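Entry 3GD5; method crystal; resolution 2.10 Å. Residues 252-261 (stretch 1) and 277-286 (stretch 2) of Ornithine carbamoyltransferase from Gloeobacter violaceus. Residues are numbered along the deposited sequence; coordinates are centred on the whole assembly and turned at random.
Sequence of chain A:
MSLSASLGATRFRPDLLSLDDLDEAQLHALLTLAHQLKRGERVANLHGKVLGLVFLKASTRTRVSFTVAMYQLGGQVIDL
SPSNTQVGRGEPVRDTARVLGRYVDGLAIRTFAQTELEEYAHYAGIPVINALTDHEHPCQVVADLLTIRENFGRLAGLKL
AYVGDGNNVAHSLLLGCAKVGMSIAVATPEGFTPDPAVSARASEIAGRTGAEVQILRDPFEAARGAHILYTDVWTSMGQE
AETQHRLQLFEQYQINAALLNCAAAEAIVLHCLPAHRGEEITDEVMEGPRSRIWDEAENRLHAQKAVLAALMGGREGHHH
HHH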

ATOM      1  N   GLN A 252      20.412 -19.431 -24.214  1.00 59.80           N
ATOM      2  CA  GLN A 252      21.505 -19.524 -25.187  1.00 58.12           C
ATOM      3  C   GLN A 252      22.046 -18.168 -25.640  1.00 56.50           C
ATOM      4  O   GLN A 252      23.063 -18.099 -26.336  1.00 54.94           O
ATOM      5  N   TYR A 253      21.364 -17.097 -25.247  1.00 54.30           N
ATOM      6  CA  TYR A 253      21.754 -15.745 -25.628  1.00 52.82           C
ATOM      7  C   TYR A 253      22.537 -15.054 -24.522  1.00 53.20           C
ATOM      8  O   TYR A 253      22.267 -13.904 -24.159  1.00 56.06           O
ATOM      9  N   GLN A 254      23.515 -15.767 -23.988  1.00 50.99           N
ATOM     10  CA  GLN A 254      24.344 -15.243 -22.922  1.00 49.36           C
ATOM     11  C   GLN A 254      25.727 -14.950 -23.469  1.00 49.53           C
ATOM     12  O   GLN A 254      26.273 -15.743 -24.236  1.00 50.17           O
ATOM     13  N   ILE A 255      26.296 -13.809 -23.113  1.00 48.65           N
ATOM     14  CA  ILE A 255      27.642 -13.548 -23.577  1.00 50.44           C
ATOM     15  C   ILE A 255      28.530 -14.158 -22.495  1.00 50.37           C
ATOM     16  O   ILE A 255      28.494 -13.759 -21.322  1.00 50.30           O
ATOM     17  N   ASN A 256      29.273 -15.184 -22.902  1.00 49.91           N
ATOM     18  CA  ASN A 256      30.177 -15.912 -22.019  1.00 50.29           C
ATOM     19  C   ASN A 256      31.473 -16.190 -22.762  1.00 50.04           C
ATOM     20  O   ASN A 256      31.625 -15.800 -23.918  1.00 49.35           O
ATOM     21  N   ALA A 257      32.398 -16.874 -22.094  1.00 49.74           N
ATOM     22  CA  ALA A 257      33.689 -17.202 -22.685  1.00 49.56           C
ATOM     23  C   ALA A 257      33.552 -17.799 -24.083  1.00 49.74           C
ATOM     24  O   ALA A 257      34.249 -17.390 -25.010  1.00 49.85           O
ATOM     25  N   ALA A 258      32.648 -18.762 -24.232  1.00 50.10           N
ATOM     26  CA  ALA A 258      32.440 -19.415 -25.519  1.00 51.79           C
ATOM     27  C   ALA A 258      32.065 -18.427 -26.623  1.00 53.07           C
ATOM     28  O   ALA A 258      32.692 -18.405 -27.687  1.00 53.36           O
ATOM     29  N   LEU A 259      31.045 -17.608 -26.375  1.00 53.66           N
ATOM     30  CA  LEU A 259      30.601 -16.637 -27.369  1.00 52.98           C
ATOM     31  C   LEU A 259      31.728 -15.680 -27.729  1.00 53.20           C
ATOM     32  O   LEU A 259      31.899 -15.311 -28.891  1.00 53.30           O
ATOM     33  N   LEU A 260      32.492 -15.281 -26.719  1.00 53.82           N
ATOM     34  CA  LEU A 260      33.621 -14.374 -26.903  1.00 55.26           C
ATOM     35  C   LEU A 260      34.656 -14.982 -27.836  1.00 56.93           C
ATOM     36  O   LEU A 260      35.236 -14.304 -28.687  1.00 56.89           O
ATOM     37  N   ASN A 261      34.889 -16.273 -27.665  1.00 59.08           N
ATOM     38  CA  ASN A 261      35.873 -16.969 -28.467  1.00 61.36           C
ATOM     39  C   ASN A 261      35.528 -16.986 -29.955  1.00 61.44           C
ATOM     40  O   ASN A 261      36.409 -17.172 -30.798  1.00 60.83           O
ATOM     41  N   ARG A 277      23.968 -11.213 -13.550  1.00 38.23           N
ATOM     42  CA  ARG A 277      25.009 -12.223 -13.702  1.00 38.97           C
ATOM     43  C   ARG A 277      24.377 -13.607 -13.778  1.00 38.30           C
ATOM     44  O   ARG A 277      23.410 -13.898 -13.077  1.00 37.18           O
ATOM     45  N   GLY A 278      24.915 -14.453 -14.647  1.00 38.47           N
ATOM     46  CA  GLY A 278      24.364 -15.790 -14.785  1.00 38.35           C
ATOM     47  C   GLY A 278      23.216 -15.900 -15.772  1.00 39.05           C
ATOM     48  O   GLY A 278      22.753 -17.009 -16.045  1.00 37.93           O
ATOM     49  N   GLU A 279      22.731 -14.771 -16.292  1.00 39.13           N
ATOM     50  CA  GLU A 279      21.642 -14.800 -17.276  1.00 40.77           C
ATOM     51  C   GLU A 279      22.171 -14.341 -18.619  1.00 41.10           C
ATOM     52  O   GLU A 279      22.649 -15.155 -19.409  1.00 41.55           O
ATOM     53  N   GLU A 280      22.105 -13.035 -18.871  1.00 41.56           N
ATOM     54  CA  GLU A 280      22.571 -12.492 -20.139  1.00 40.17           C
ATOM     55  C   GLU A 280      24.091 -12.360 -20.196  1.00 40.33           C
ATOM     56  O   GLU A 280      24.652 -12.185 -21.276  1.00 38.25           O
ATOM     57  N   ILE A 281      24.751 -12.425 -19.041  1.00 40.50           N
ATOM     58  CA  ILE A 281      26.213 -12.358 -18.980  1.00 41.71           C
ATOM     59  C   ILE A 281      26.752 -13.073 -17.755  1.00 40.36           C
ATOM     60  O   ILE A 281      26.050 -13.248 -16.767  1.00 40.00           O
ATOM     61  N   THR A 282      28.012 -13.482 -17.825  1.00 39.64           N
ATOM     62  CA  THR A 282      28.632 -14.170 -16.703  1.00 40.63           C
ATOM     63  C   THR A 282      29.477 -13.169 -15.930  1.00 40.57           C
ATOM     64  O   THR A 282      29.946 -12.171 -16.483  1.00 39.82           O
ATOM     65  N   ASP A 283      29.652 -13.427 -14.642  1.00 42.28           N
ATOM     66  CA  ASP A 283      30.452 -12.548 -13.816  1.00 42.68           C
ATOM     67  C   ASP A 283      31.848 -12.463 -14.421  1.00 44.94           C
ATOM     68  O   ASP A 283      32.447 -11.388 -14.494  1.00 46.00           O
ATOM     69  N   GLU A 284      32.351 -13.610 -14.866  1.00 46.07           N
ATOM     70  CA  GLU A 284      33.677 -13.711 -15.464  1.00 46.44           C
ATOM     71  C   GLU A 284      33.893 -12.702 -16.585  1.00 45.77           C
ATOM     72  O   GLU A 284      34.886 -11.971 -16.596  1.00 44.25           O
ATOM     73  N   VAL A 285      32.961 -12.664 -17.531  1.00 45.91           N
ATOM     74  CA  VAL A 285      33.075 -11.741 -18.653  1.00 45.49           C
ATOM     75  C   VAL A 285      32.874 -10.304 -18.188  1.00 45.36           C
ATOM     76  O   VAL A 285      33.644  -9.409 -18.545  1.00 45.17           O
ATOM     77  N   MET A 286      31.844 -10.084 -17.382  1.00 44.80           N
ATOM     78  CA  MET A 286      31.568  -8.740 -16.887  1.00 43.81           C
ATOM     79  C   MET A 286      32.777  -8.157 -16.167  1.00 44.37           C
ATOM     80  O   MET A 286      33.117  -6.989 -16.351  1.00 44.67           O
TER

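Two loops that each lead into a helix can be joined with very few direct hydrogen bonds, provided that side chains reinforce the backbone register, and this segment of ornithine carbamoyltransferase is a compact example. The central bond is main chain to main chain: Ile255 N donates to Glu280 O at 3.0 Å and a nearly straight 168°, within the single bridge that pairs Ile255 with Ile281. Beside it, the side chain of Gln254, extended through chi1 and chi2 (both t), comes nearer to the other stretch at its end, where NE2 donates to Glu279 O at 3.0 Å. The other end of the same amide is also used, since Asn256 ND2 donates to Gln254 OE1 at 3.1 Å.

Asn256 and Thr282, both with chi1 p, sit at helix N-caps. Asn256 OD1 accepts from Leu259 N at 2.9 Å, and Thr282 OG1 accepts from Val285 N at 3.2 Å, so each satisfies an amide of the first helical turn. A water then links the two helix starts: it accepts from Ala257 N at 3.0 Å, donates to Glu284 OE1 at 2.9 Å, and lies 2.7 Å from Thr282 OG1. The t,t rotamer of Glu284, whose CA-to-CB bond points toward the first stretch, carries its carboxylate to this site.

Apolar packing completes the contact. Val285 (chi1 t) points toward stretch 1 and spreads its methyls over several neighbours: CG1 lies 3.6 Å from Ile255 CD1 and 4.1 Å from Leu260 CD1, while CG2 rests 3.7 Å from Asn256 CA. Ile255 and Ile281, each with an off-well chi1, meet at a tight 3.2 Å between their CG2 atoms. Near the polar network, Thr282 CG2 packs 3.8 Å from Asn256 CB, so the capping threonine contributes to both kinds of contact.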

ATOM      1  CB  GLN A 252      21.042 -20.306 -26.422  1.00 59.61           C
ATOM      2  CG  GLN A 252      20.096 -21.462 -26.123  1.00 63.33           C
ATOM      3  CD  GLN A 252      18.627 -21.040 -26.086  1.00 65.88           C
ATOM      4  OE1 GLN A 252      18.255 -20.061 -25.428  1.00 65.64           O
ATOM      5  NE2 GLN A 252      17.784 -21.789 -26.793  1.00 66.32           N
ATOM      6  CB  TYR A 253      20.501 -14.948 -25.975  1.00 51.28           C
ATOM      7  CG  TYR A 253      19.769 -15.527 -27.159  1.00 50.42           C
ATOM      8  CD1 TYR A 253      20.047 -15.088 -28.455  1.00 48.80           C
ATOM      9  CD2 TYR A 253      18.834 -16.548 -26.992  1.00 47.73           C
ATOM     10  CE1 TYR A 253      19.415 -15.650 -29.553  1.00 47.69           C
ATOM     11  CE2 TYR A 253      18.199 -17.119 -28.087  1.00 48.61           C
ATOM     12  CZ  TYR A 253      18.497 -16.666 -29.365  1.00 48.17           C
ATOM     13  OH  TYR A 253      17.897 -17.245 -30.459  1.00 48.34           O
ATOM     14  CB  GLN A 254      24.460 -16.280 -21.810  1.00 47.02           C
ATOM     15  CG  GLN A 254      25.283 -15.843 -20.617  1.00 45.56           C
ATOM     16  CD  GLN A 254      25.569 -16.995 -19.679  1.00 46.44           C
ATOM     17  OE1 GLN A 254      26.417 -17.842 -19.968  1.00 47.22           O
ATOM     18  NE2 GLN A 254      24.853 -17.048 -18.558  1.00 43.12           N
ATOM     19  CB  ILE A 255      27.905 -12.022 -23.815  1.00 51.22           C
ATOM     20  CG1 ILE A 255      29.190 -11.574 -23.131  1.00 51.71           C
ATOM     21  CG2 ILE A 255      26.708 -11.218 -23.413  1.00 54.14           C
ATOM     22  CD1 ILE A 255      30.434 -12.053 -23.832  1.00 54.55           C
ATOM     23  CB  ASN A 256      29.546 -17.240 -21.601  1.00 48.28           C
ATOM     24  CG  ASN A 256      28.992 -18.009 -22.785  1.00 47.55           C
ATOM     25  OD1 ASN A 256      29.617 -18.062 -23.846  1.00 47.44           O
ATOM     26  ND2 ASN A 256      27.817 -18.611 -22.610  1.00 42.75           N
ATOM     27  CB  ALA A 257      34.437 -18.169 -21.777  1.00 50.17           C
ATOM     28  CB  ALA A 258      31.365 -20.489 -25.388  1.00 50.74           C
ATOM     29  CB  LEU A 259      29.400 -15.849 -26.847  1.00 52.50           C
ATOM     30  CG  LEU A 259      28.732 -14.968 -27.906  1.00 52.50           C
ATOM     31  CD1 LEU A 259      28.214 -15.849 -29.028  1.00 53.80           C
ATOM     32  CD2 LEU A 259      27.593 -14.174 -27.290  1.00 53.08           C
ATOM     33  CB  LEU A 260      34.291 -14.089 -25.561  1.00 53.46           C
ATOM     34  CG  LEU A 260      34.018 -12.756 -24.872  1.00 54.10           C
ATOM     35  CD1 LEU A 260      34.757 -12.712 -23.543  1.00 52.96           C
ATOM     36  CD2 LEU A 260      34.473 -11.618 -25.773  1.00 53.09           C
ATOM     37  CB  ASN A 261      36.036 -18.395 -27.948  1.00 62.65           C
ATOM     38  CG  ASN A 261      37.361 -18.997 -28.342  1.00 65.24           C
ATOM     39  OD1 ASN A 261      38.422 -18.467 -27.995  1.00 64.99           O
ATOM     40  ND2 ASN A 261      37.316 -20.107 -29.076  1.00 65.36           N
ATOM     41  CB  ARG A 277      25.997 -12.161 -12.532  1.00 39.36           C
ATOM     42  CG  ARG A 277      26.804 -10.872 -12.473  1.00 45.50           C
ATOM     43  CD  ARG A 277      27.565 -10.737 -11.149  1.00 45.80           C
ATOM     44  NE  ARG A 277      27.808  -9.337 -10.818  1.00 49.43           N
ATOM     45  CZ  ARG A 277      28.649  -8.547 -11.471  1.00 49.22           C
ATOM     46  NH1 ARG A 277      29.334  -9.030 -12.491  1.00 54.63           N
ATOM     47  NH2 ARG A 277      28.797  -7.280 -11.117  1.00 47.60           N
ATOM     48  CB  GLU A 279      20.457 -13.903 -16.872  1.00 41.13           C
ATOM     49  CG  GLU A 279      19.808 -14.273 -15.541  1.00 45.25           C
ATOM     50  CD  GLU A 279      18.343 -13.848 -15.439  1.00 46.70           C
ATOM     51  OE1 GLU A 279      18.009 -12.695 -15.789  1.00 46.91           O
ATOM     52  OE2 GLU A 279      17.517 -14.675 -14.996  1.00 48.29           O
ATOM     53  CB  GLU A 280      21.916 -11.137 -20.423  1.00 39.70           C
ATOM     54  CG  GLU A 280      22.471  -9.975 -19.607  1.00 39.72           C
ATOM     55  CD  GLU A 280      21.886  -9.884 -18.201  1.00 39.80           C
ATOM     56  OE1 GLU A 280      20.985 -10.676 -17.855  1.00 38.25           O
ATOM     57  OE2 GLU A 280      22.330  -9.002 -17.445  1.00 38.63           O
ATOM     58  CB  ILE A 281      26.759 -10.915 -18.931  1.00 43.82           C
ATOM     59  CG1 ILE A 281      25.717  -9.982 -18.332  1.00 46.18           C
ATOM     60  CG2 ILE A 281      27.232 -10.486 -20.295  1.00 46.88           C
ATOM     61  CD1 ILE A 281      25.470 -10.232 -16.864  1.00 48.71           C
ATOM     62  CB  THR A 282      29.535 -15.345 -17.176  1.00 39.78           C
ATOM     63  OG1 THR A 282      30.622 -14.838 -17.957  1.00 38.47           O
ATOM     64  CG2 THR A 282      28.741 -16.318 -18.025  1.00 39.97           C
ATOM     65  CB  ASP A 283      30.539 -13.103 -12.397  1.00 42.64           C
ATOM     66  CG  ASP A 283      31.326 -12.193 -11.465  1.00 43.08           C
ATOM     67  OD1 ASP A 283      30.887 -11.043 -11.240  1.00 40.44           O
ATOM     68  OD2 ASP A 283      32.387 -12.626 -10.964  1.00 43.19           O
ATOM     69  CB  GLU A 284      33.886 -15.123 -16.003  1.00 49.51           C
ATOM     70  CG  GLU A 284      35.244 -15.369 -16.635  1.00 53.05           C
ATOM     71  CD  GLU A 284      35.379 -16.786 -17.161  1.00 56.60           C
ATOM     72  OE1 GLU A 284      34.743 -17.105 -18.188  1.00 58.45           O
ATOM     73  OE2 GLU A 284      36.113 -17.585 -16.539  1.00 58.56           O
ATOM     74  CB  VAL A 285      32.048 -12.070 -19.754  1.00 45.80           C
ATOM     75  CG1 VAL A 285      32.152 -11.063 -20.886  1.00 44.73           C
ATOM     76  CG2 VAL A 285      32.294 -13.474 -20.279  1.00 45.86           C
ATOM     77  CB  MET A 286      30.388  -8.771 -15.924  1.00 42.38           C
ATOM     78  CG  MET A 286      29.299  -7.776 -16.255  1.00 41.17           C
ATOM     79  SD  MET A 286      28.063  -7.764 -14.991  1.00 33.80           S
ATOM     80  CE  MET A 286      28.315  -6.087 -14.348  1.00 37.81           C
TER
HETATM   81  O   HOH W   1      32.032 -16.804 -19.161  1.00 38.63           O